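Local coordinates for protein TRAP dicarboxylate transporter, DctP subunit (Anaerococcus prevoti, PDB 4N91) that binds alpha- and beta-D-glucuronate as a TRAP-family periplasmic solute-binding protein and probably delivers the sugar acid to a membrane transporter, at residues Asn103-Ile108 / Asp319-Phe324; His122-Asp127 / Asp326-Tyr331; Ser137-Gly142 / Ala246-Leu251. One frame throughout, in Å; residues are numbered along the deposited sequence.

Interaction 1: Asn103-Ile108 / Asp319-Phe324; sequences NDVWEI and DKLAPF
Leu321 reaches across to Val105, Glu107 and Ile108 with its two methyl groups, and its branched end carries most of this contact. Its CD2 does the larger share, lying 4.0 Å from Val105 CG2 and equally near Ile108 CB. The same methyl comes to 3.8 Å from the carbonyl oxygen Val105 O. The other methyl, CD1, meets Glu107 OE1 at 3.9 Å, the two side chains crossing at about a right angle. Beside this cluster Ile108 turns CG1 anti to its backbone N (chi1 -177°), and CG1 comes to 4.1 Å from Phe324 CB. It is thus the beta carbon of Phe324, not its ring, that meets the isoleucine. Val105 CG2 also approaches Lys320 CB, while Lys320 NZ hydrogen-bonds to a bound tetraethylene glycol, probably left from crystallisation.

The principle illustrated is apolar docking of a C-terminal helix onto the body of a type 2 periplasmic-binding-protein fold: 319-324 leads into the helix 322-334, and 103-108 holds a short 3-10 turn in the loop between helices 96-99 and 118-125. Around the first shell, Val314 and Leu315 of helix 301-317 touch Leu321 as well, and Pro133 and Ile134 of helix 128-135 touch Phe324.

The turn that presents Val105 is fixed from within. Asn103 OD1 takes the N-H of Val105 at 3.1 Å, nearly straight at 170°, with the donor in the carbonyl plane on a lone pair; this is an Asx turn. A backbone bond from Glu107 N to Asp104 O continues the turn. Glu107 OE1, which faces the leucine methyl, has its polar partner in Asn318 ND2, just ahead of the second segment.

Interaction 2: His122-Asp127 / Asp326-Tyr331; sequences HHVMDD and DAIQKY
Tyr331 reaches His123 and Val124 with its ring and Asp127 with its hydroxyl, joining two helices of the periplasmic-binding-protein fold: the C-terminal end of helix 118-125 and the C-terminal helix 322-334. The case shows how one aromatic residue can serve a contact's apolar and polar parts together. The close packing is on the aliphatic side. Val124 CG2 sits 3.6 Å from Tyr331 CD2, and the other branch, CG1, placed anti to the backbone N (chi1 165°), meets Ile328 CG1 at 3.9 Å, the two side chains crossing at about a right angle. His123 adds its beta carbon, 3.7 Å from Tyr331 CD1; its imidazole ND1 bonds back to Glu119 O, and its ring stacks with Tyr335. Phe115 also touches Val124 and Ile328, and Ile130 of helix 128-135 touches Val124 and Tyr331.

Toward the phenol end the contact becomes polar and takes in water. His123 O lies over one face of the tyrosine ring, toward the rim. A water donates to this oxygen at 2.7 Å and, weakly, to Tyr331 OH. Asp127 divides its carboxylate between two tasks: OD1 accepts from Glu129 N, capping the start of helix 128-135, while OD2 accepts a hydrogen bond from the phenol. In that bond Tyr331 OH lies 2.7 Å from Asp127 OD2 and approaches from above the carboxylate, 42° out of its plane.

Interaction 3: Ser137-Gly142 / Ala246-Leu251; sequences STREGG and ANYSWL
Arg139 spreads its aliphatic chain over one face of the Tyr248 ring, a CH-pi contact in which CG stands above the centre, 3.6 Å from the centroid and 13° off the normal. The chain, extended from CG to NE, crosses the ring toward the phenol end, where Arg139 NE lies 3.3 Å from Tyr248 CE1. The tyrosine holds CG anti to its backbone N (chi1 -177°), which brings the start of the ring up to Arg139 CG and CB. The guanidinium is tilted 31° to the ring, with Tyr248 OH over one of its faces; its main polar partner is Glu144 OE1, in a salt bridge through NE.

The contact joins the loop between helix 128-135 and strand 143-149 to the end of strand 242-247 and the first turn of helix 248-253. Next to the ring contact, Tyr248 N donates to Gly142 O at 2.9 Å, from above the carbonyl plane. Asn247, the N-cap of helix 248-253, accepts from Trp250 N through OD1 at 2.9 Å, while its ND2 bonds to Thr84 O.

An alanine in place of Tyr248 would probably open a gap beside Arg139 and leave its aliphatic chain freer to turn. The helix's first turn therefore finds acceptors for its N-H groups in both a side chain and a neighbouring loop, and a charged side chain adds hydrocarbon packing while its guanidinium keeps the salt bridge to Glu144.

Interactions 1 and 2 share helix 322-334: their centres are 14 Å apart, and Ile108 CG1 of one touches Ile328 CD1 of the other at 3.9 Å, so the two contacts adjoin on that helix. Their segments alternate along the chain. Interaction 3 falls between the paired segments of both, its centre about 19 Å from that of interaction 1 and 24 Å from that of interaction 2, where the five-stranded mixed sheet's neighbouring strands 143-149 and 242-247 meet a loop and helix 248-253. It still touches interaction 1, through a probable hydrogen bond between Trp106 NE1 and Thr138 OG1. All three lie away from the glucuronate pocket and tie distant parts of the sequence into one fold.

Interaction 1: Asn103-Ile108 / Asp319-Phe324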
loop_
_atom_site.group_PDB
_atom_site.type_symbol
_atom_site.label_atom_id
_atom_site.label_comp_id
_atom_site.label_asym_id
_atom_site.label_seq_id
_atom_site.Cartn_x
_atom_site.Cartn_y
_atom_site.Cartn_z
ATOM N N ASN A 103 3.034 2.974 14.587
ATOM C CA ASN A 103 1.955 2.932 15.578
ATOM C C ASN A 103 1.116 1.709 15.288
ATOM O O ASN A 103 0.728 1.467 14.143
ATOM C CB ASN A 103 1.087 4.179 15.532
ATOM C CG ASN A 103 0.128 4.289 16.706
ATOM O OD1 ASN A 103 -0.857 3.557 16.810
ATOM N ND2 ASN A 103 0.402 5.237 17.590
ATOM N N ASP A 104 0.817 0.931 16.324
ATOM C CA ASP A 104 0.154 -0.346 16.114
ATOM C C ASP A 104 -1.276 -0.255 15.573
ATOM O O ASP A 104 -1.781 -1.237 15.047
ATOM C CB ASP A 104 0.180 -1.203 17.390
ATOM C CG ASP A 104 -0.670 -0.644 18.527
ATOM O OD1 ASP A 104 -1.508 0.268 18.340
ATOM O OD2 ASP A 104 -0.513 -1.160 19.658
ATOM N N VAL A 105 -1.944 0.888 15.703
ATOM C CA VAL A 105 -3.316 0.955 15.238
ATOM C C VAL A 105 -3.416 0.823 13.709
ATOM O O VAL A 105 -4.460 0.437 13.186
ATOM C CB VAL A 105 -4.054 2.207 15.733
ATOM C CG1 VAL A 105 -3.741 3.411 14.883
ATOM C CG2 VAL A 105 -5.555 1.949 15.747
ATOM N N TRP A 106 -2.336 1.113 12.990
ATOM C CA TRP A 106 -2.385 0.938 11.522
ATOM C C TRP A 106 -2.580 -0.532 11.129
ATOM O O TRP A 106 -2.972 -0.841 9.998
ATOM C CB TRP A 106 -1.142 1.477 10.830
ATOM C CG TRP A 106 -0.890 2.939 10.964
ATOM C CD1 TRP A 106 -0.111 3.544 11.909
ATOM C CD2 TRP A 106 -1.357 3.985 10.106
ATOM N NE1 TRP A 106 -0.074 4.890 11.701
ATOM C CE2 TRP A 106 -0.839 5.197 10.615
ATOM C CE3 TRP A 106 -2.159 4.022 8.963
ATOM C CZ2 TRP A 106 -1.091 6.427 10.015
ATOM C CZ3 TRP A 106 -2.418 5.245 8.380
ATOM C CH2 TRP A 106 -1.883 6.425 8.902
ATOM N N GLU A 107 -2.307 -1.434 12.067
ATOM C CA GLU A 107 -2.464 -2.878 11.862
ATOM C C GLU A 107 -3.803 -3.241 11.287
ATOM O O GLU A 107 -3.926 -4.269 10.641
ATOM C CB GLU A 107 -2.400 -3.609 13.212
ATOM C CG GLU A 107 -1.044 -3.849 13.722
ATOM C CD GLU A 107 -1.047 -4.372 15.140
ATOM O OE1 GLU A 107 -2.056 -4.192 15.905
ATOM O OE2 GLU A 107 -0.004 -4.944 15.502
ATOM N N ILE A 108 -4.827 -2.453 11.592
ATOM C CA ILE A 108 -6.188 -2.800 11.181
ATOM C C ILE A 108 -6.301 -3.115 9.680
ATOM O O ILE A 108 -6.913 -4.123 9.291
ATOM C CB ILE A 108 -7.211 -1.707 11.617
ATOM C CG1 ILE A 108 -8.641 -2.104 11.253
ATOM C CG2 ILE A 108 -6.897 -0.339 11.017
ATOM C CD1 ILE A 108 -9.144 -3.288 11.969
ATOM N N ASP A 319 -6.698 -3.854 21.767
ATOM C CA ASP A 319 -8.125 -3.589 21.952
ATOM C C ASP A 319 -8.604 -2.276 21.333
ATOM O O ASP A 319 -9.793 -1.991 21.345
ATOM C CB ASP A 319 -8.571 -3.704 23.422
ATOM C CG ASP A 319 -7.921 -2.698 24.323
ATOM O OD1 ASP A 319 -7.427 -1.677 23.827
ATOM O OD2 ASP A 319 -7.922 -2.934 25.551
ATOM N N LYS A 320 -7.702 -1.496 20.751
ATOM C CA LYS A 320 -8.143 -0.334 19.992
ATOM C C LYS A 320 -8.872 -0.743 18.713
ATOM O O LYS A 320 -9.651 0.028 18.152
ATOM C CB LYS A 320 -6.942 0.519 19.604
ATOM C CG LYS A 320 -6.377 1.343 20.744
ATOM C CD LYS A 320 -5.159 2.128 20.261
ATOM C CE LYS A 320 -4.435 2.828 21.403
ATOM N NZ LYS A 320 -5.206 3.993 21.918
ATOM N N LEU A 321 -8.626 -1.958 18.244
ATOM C CA LEU A 321 -9.021 -2.317 16.892
ATOM C C LEU A 321 -10.484 -2.742 16.734
ATOM O O LEU A 321 -11.089 -2.509 15.697
ATOM C CB LEU A 321 -8.123 -3.438 16.359
ATOM C CG LEU A 321 -6.618 -3.164 16.294
ATOM C CD1 LEU A 321 -5.904 -4.377 15.691
ATOM C CD2 LEU A 321 -6.315 -1.919 15.479
ATOM N N ALA A 322 -11.034 -3.381 17.753
ATOM C CA ALA A 322 -12.361 -3.977 17.657
ATOM C C ALA A 322 -13.412 -3.038 17.050
ATOM O O ALA A 322 -14.164 -3.443 16.185
ATOM C CB ALA A 322 -12.808 -4.483 19.034
ATOM N N PRO A 323 -13.490 -1.786 17.515
ATOM C CA PRO A 323 -14.577 -0.957 16.972
ATOM C C PRO A 323 -14.396 -0.605 15.489
ATOM O O PRO A 323 -15.390 -0.431 14.767
ATOM C CB PRO A 323 -14.546 0.295 17.866
ATOM C CG PRO A 323 -13.209 0.292 18.474
ATOM C CD PRO A 323 -12.787 -1.126 18.622
ATOM N N PHE A 324 -13.147 -0.522 15.038
ATOM C CA PHE A 324 -12.859 -0.328 13.617
ATOM C C PHE A 324 -13.235 -1.578 12.830
ATOM O O PHE A 324 -13.869 -1.508 11.768
ATOM C CB PHE A 324 -11.381 0.008 13.400
ATOM C CG PHE A 324 -10.971 1.296 14.045
ATOM C CD1 PHE A 324 -11.195 2.509 13.413
ATOM C CD2 PHE A 324 -10.394 1.297 15.299
ATOM C CE1 PHE A 324 -10.819 3.693 14.006
ATOM C CE2 PHE A 324 -10.030 2.479 15.906
ATOM C CZ PHE A 324 -10.259 3.681 15.266
#

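Interaction 2: His122-Asp127 / Asp326-Tyr331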
loop_
_atom_site.group_PDB
_atom_site.type_symbol
_atom_site.label_atom_id
_atom_site.label_comp_id
_atom_site.label_asym_id
_atom_site.label_seq_id
_atom_site.Cartn_x
_atom_site.Cartn_y
_atom_site.Cartn_z
ATOM N N HIS A 122 -13.177 0.347 -0.559
ATOM C CA HIS A 122 -13.148 1.755 -0.929
ATOM C C HIS A 122 -14.046 2.578 -0.021
ATOM O O HIS A 122 -13.702 3.704 0.355
ATOM C CB HIS A 122 -13.591 1.928 -2.372
ATOM C CG HIS A 122 -12.669 1.286 -3.350
ATOM N ND1 HIS A 122 -12.978 1.148 -4.686
ATOM C CD2 HIS A 122 -11.439 0.739 -3.187
ATOM C CE1 HIS A 122 -11.985 0.534 -5.302
ATOM N NE2 HIS A 122 -11.042 0.271 -4.417
ATOM N N HIS A 123 -15.193 2.023 0.343
ATOM C CA HIS A 123 -16.111 2.756 1.198
ATOM C C HIS A 123 -15.545 2.917 2.598
ATOM O O HIS A 123 -15.734 3.956 3.218
ATOM C CB HIS A 123 -17.476 2.082 1.242
ATOM C CG HIS A 123 -18.334 2.420 0.065
ATOM N ND1 HIS A 123 -18.343 1.673 -1.094
ATOM C CD2 HIS A 123 -19.178 3.457 -0.147
ATOM C CE1 HIS A 123 -19.180 2.220 -1.959
ATOM N NE2 HIS A 123 -19.696 3.306 -1.409
ATOM N N VAL A 124 -14.860 1.886 3.084
ATOM C CA VAL A 124 -14.166 1.975 4.359
ATOM C C VAL A 124 -13.123 3.090 4.363
ATOM O O VAL A 124 -13.112 3.914 5.275
ATOM C CB VAL A 124 -13.535 0.617 4.770
ATOM C CG1 VAL A 124 -12.519 0.791 5.900
ATOM C CG2 VAL A 124 -14.637 -0.352 5.195
HETATM N N MSE A 125 -12.274 3.144 3.335
HETATM C CA MSE A 125 -11.171 4.094 3.287
HETATM C C MSE A 125 -11.691 5.519 3.095
HETATM O O MSE A 125 -10.989 6.479 3.423
HETATM C CB MSE A 125 -10.195 3.722 2.157
HETATM C CG MSE A 125 -9.541 2.366 2.316
HETATM SE SE MSE A 125 -8.713 2.075 4.072
HETATM C CE MSE A 125 -7.445 3.597 4.091
ATOM N N ASP A 126 -12.911 5.645 2.564
ATOM C CA ASP A 126 -13.524 6.947 2.332
ATOM C C ASP A 126 -14.390 7.390 3.529
ATOM O O ASP A 126 -14.983 8.451 3.493
ATOM C CB ASP A 126 -14.391 6.923 1.072
ATOM C CG ASP A 126 -13.580 6.990 -0.204
ATOM O OD1 ASP A 126 -12.418 7.456 -0.157
ATOM O OD2 ASP A 126 -14.116 6.595 -1.253
ATOM N N ASP A 127 -14.472 6.561 4.561
ATOM C CA ASP A 127 -15.275 6.892 5.744
ATOM C C ASP A 127 -14.401 7.582 6.793
ATOM O O ASP A 127 -13.580 6.951 7.443
ATOM C CB ASP A 127 -15.906 5.630 6.323
ATOM C CG ASP A 127 -16.915 5.926 7.455
ATOM O OD1 ASP A 127 -16.839 6.996 8.088
ATOM O OD2 ASP A 127 -17.770 5.067 7.721
ATOM N N ASP A 326 -15.468 -3.779 13.717
ATOM C CA ASP A 326 -16.942 -3.824 13.685
ATOM C C ASP A 326 -17.502 -2.975 12.554
ATOM O O ASP A 326 -18.426 -3.393 11.846
ATOM C CB ASP A 326 -17.552 -3.330 14.994
ATOM C CG ASP A 326 -17.240 -4.225 16.170
ATOM O OD1 ASP A 326 -16.914 -5.414 15.972
ATOM O OD2 ASP A 326 -17.319 -3.720 17.304
ATOM N N ALA A 327 -16.953 -1.778 12.399
ATOM C CA ALA A 327 -17.438 -0.848 11.400
ATOM C C ALA A 327 -17.162 -1.392 10.009
ATOM O O ALA A 327 -17.983 -1.270 9.109
ATOM C CB ALA A 327 -16.792 0.520 11.592
ATOM N N ILE A 328 -15.992 -1.998 9.839
ATOM C CA ILE A 328 -15.628 -2.618 8.560
ATOM C C ILE A 328 -16.604 -3.740 8.217
ATOM O O ILE A 328 -17.025 -3.889 7.062
ATOM C CB ILE A 328 -14.184 -3.119 8.604
ATOM C CG1 ILE A 328 -13.239 -1.920 8.600
ATOM C CG2 ILE A 328 -13.887 -4.057 7.436
ATOM C CD1 ILE A 328 -11.809 -2.265 8.907
ATOM N N GLN A 329 -16.992 -4.519 9.220
ATOM C CA GLN A 329 -17.955 -5.584 8.975
ATOM C C GLN A 329 -19.287 -5.058 8.460
ATOM O O GLN A 329 -19.939 -5.713 7.644
ATOM C CB GLN A 329 -18.182 -6.455 10.211
ATOM C CG GLN A 329 -16.929 -7.205 10.662
ATOM C CD GLN A 329 -16.200 -7.926 9.528
ATOM O OE1 GLN A 329 -16.814 -8.468 8.614
ATOM N NE2 GLN A 329 -14.887 -7.929 9.588
ATOM N N LYS A 330 -19.705 -3.884 8.912
ATOM C CA LYS A 330 -20.958 -3.344 8.417
ATOM C C LYS A 330 -20.827 -3.048 6.926
ATOM O O LYS A 330 -21.742 -3.301 6.143
ATOM C CB LYS A 330 -21.375 -2.096 9.201
ATOM C CG LYS A 330 -21.899 -2.413 10.597
ATOM C CD LYS A 330 -22.238 -1.156 11.385
ATOM C CE LYS A 330 -23.364 -0.363 10.734
ATOM N NZ LYS A 330 -23.832 0.755 11.608
ATOM N N TYR A 331 -19.682 -2.518 6.526
ATOM C CA TYR A 331 -19.460 -2.260 5.118
ATOM C C TYR A 331 -19.365 -3.565 4.339
ATOM O O TYR A 331 -19.805 -3.633 3.190
ATOM C CB TYR A 331 -18.219 -1.414 4.896
ATOM C CG TYR A 331 -18.473 0.052 5.099
ATOM C CD1 TYR A 331 -19.229 0.772 4.182
ATOM C CD2 TYR A 331 -17.953 0.720 6.198
ATOM C CE1 TYR A 331 -19.452 2.112 4.352
ATOM C CE2 TYR A 331 -18.170 2.055 6.374
ATOM C CZ TYR A 331 -18.923 2.748 5.444
ATOM O OH TYR A 331 -19.148 4.088 5.626
HETATM O O HOH W 1 -17.799 5.604 2.853
#

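Interaction 3: Ser137-Gly142 / Ala246-Leu251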
loop_
_atom_site.group_PDB
_atom_site.type_symbol
_atom_site.label_atom_id
_atom_site.label_comp_id
_atom_site.label_asym_id
_atom_site.label_seq_id
_atom_site.Cartn_x
_atom_site.Cartn_y
_atom_site.Cartn_z
ATOM N N SER A 137 -3.086 8.996 14.341
ATOM C CA SER A 137 -2.518 8.248 15.451
ATOM C C SER A 137 -1.041 8.540 15.694
ATOM O O SER A 137 -0.547 8.385 16.813
ATOM C CB SER A 137 -2.726 6.749 15.210
ATOM O OG SER A 137 -1.935 6.293 14.140
ATOM N N THR A 138 -0.325 8.964 14.656
ATOM C CA THR A 138 1.123 9.038 14.748
ATOM C C THR A 138 1.639 10.494 14.761
ATOM O O THR A 138 2.800 10.761 14.500
ATOM C CB THR A 138 1.761 8.139 13.683
ATOM O OG1 THR A 138 1.024 6.903 13.634
ATOM C CG2 THR A 138 3.181 7.806 14.054
ATOM N N ARG A 139 0.773 11.429 15.150
ATOM C CA ARG A 139 1.166 12.831 15.238
ATOM C C ARG A 139 2.381 13.028 16.136
ATOM O O ARG A 139 3.285 13.779 15.797
ATOM C CB ARG A 139 0.000 13.692 15.748
ATOM C CG ARG A 139 -1.073 13.901 14.698
ATOM C CD ARG A 139 -2.389 14.373 15.323
ATOM N NE ARG A 139 -3.255 14.956 14.301
ATOM C CZ ARG A 139 -4.449 15.499 14.549
ATOM N NH1 ARG A 139 -4.927 15.516 15.790
ATOM N NH2 ARG A 139 -5.161 16.022 13.559
ATOM N N GLU A 140 2.427 12.308 17.250
ATOM C CA GLU A 140 3.563 12.412 18.167
ATOM C C GLU A 140 4.843 11.845 17.550
ATOM O O GLU A 140 5.939 12.165 17.980
ATOM C CB GLU A 140 3.256 11.696 19.482
ATOM C CG GLU A 140 2.102 12.308 20.263
ATOM C CD GLU A 140 2.444 13.664 20.851
ATOM O OE1 GLU A 140 3.614 14.094 20.728
ATOM O OE2 GLU A 140 1.539 14.301 21.440
ATOM N N GLY A 141 4.696 11.010 16.526
ATOM C CA GLY A 141 5.824 10.475 15.799
ATOM C C GLY A 141 6.214 11.326 14.594
ATOM O O GLY A 141 7.144 10.989 13.858
ATOM N N GLY A 142 5.495 12.428 14.383
ATOM C CA GLY A 142 5.909 13.438 13.436
ATOM C C GLY A 142 5.104 13.513 12.139
ATOM O O GLY A 142 5.378 14.368 11.315
ATOM N N ALA A 246 1.905 13.313 5.779
ATOM C CA ALA A 246 2.520 14.630 5.790
ATOM C C ALA A 246 3.160 14.914 7.151
ATOM O O ALA A 246 2.659 14.477 8.190
ATOM C CB ALA A 246 1.470 15.686 5.473
ATOM N N ASN A 247 4.293 15.609 7.132
ATOM C CA ASN A 247 4.929 16.066 8.361
ATOM C C ASN A 247 3.945 16.908 9.143
ATOM O O ASN A 247 3.350 17.850 8.608
ATOM C CB ASN A 247 6.196 16.865 8.079
ATOM C CG ASN A 247 6.826 17.410 9.357
ATOM O OD1 ASN A 247 6.594 18.561 9.730
ATOM N ND2 ASN A 247 7.557 16.566 10.066
ATOM N N TYR A 248 3.762 16.549 10.405
ATOM C CA TYR A 248 2.672 17.120 11.203
ATOM C C TYR A 248 2.894 18.614 11.526
ATOM O O TYR A 248 1.988 19.441 11.344
ATOM C CB TYR A 248 2.483 16.307 12.469
ATOM C CG TYR A 248 1.319 16.787 13.302
ATOM C CD1 TYR A 248 0.046 16.850 12.764
ATOM C CD2 TYR A 248 1.496 17.175 14.616
ATOM C CE1 TYR A 248 -1.033 17.297 13.515
ATOM C CE2 TYR A 248 0.414 17.628 15.375
ATOM C CZ TYR A 248 -0.842 17.671 14.816
ATOM O OH TYR A 248 -1.930 18.117 15.555
ATOM N N SER A 249 4.108 18.958 11.953
ATOM C CA SER A 249 4.428 20.365 12.242
ATOM C C SER A 249 4.258 21.233 11.015
ATOM O O SER A 249 3.700 22.340 11.079
ATOM C CB SER A 249 5.860 20.492 12.781
ATOM O OG SER A 249 5.946 19.901 14.050
ATOM N N TRP A 250 4.714 20.719 9.878
ATOM C CA TRP A 250 4.584 21.447 8.628
ATOM C C TRP A 250 3.124 21.689 8.275
ATOM O O TRP A 250 2.710 22.811 7.961
ATOM C CB TRP A 250 5.286 20.710 7.473
ATOM C CG TRP A 250 4.895 21.319 6.189
ATOM C CD1 TRP A 250 5.271 22.543 5.716
ATOM C CD2 TRP A 250 4.013 20.764 5.203
ATOM N NE1 TRP A 250 4.693 22.782 4.510
ATOM C CE2 TRP A 250 3.907 21.708 4.165
ATOM C CE3 TRP A 250 3.298 19.566 5.104
ATOM C CZ2 TRP A 250 3.110 21.499 3.040
ATOM C CZ3 TRP A 250 2.517 19.352 3.974
ATOM C CH2 TRP A 250 2.421 20.310 2.966
ATOM N N LEU A 251 2.329 20.627 8.318
ATOM C CA LEU A 251 0.949 20.731 7.880
ATOM C C LEU A 251 0.182 21.702 8.791
ATOM O O LEU A 251 -0.511 22.615 8.325
ATOM C CB LEU A 251 0.305 19.334 7.867
ATOM C CG LEU A 251 -1.080 19.237 7.230
ATOM C CD1 LEU A 251 -1.004 19.556 5.768
ATOM C CD2 LEU A 251 -1.648 17.860 7.455
HETATM O O HOH W 2 6.034 17.094 13.155
#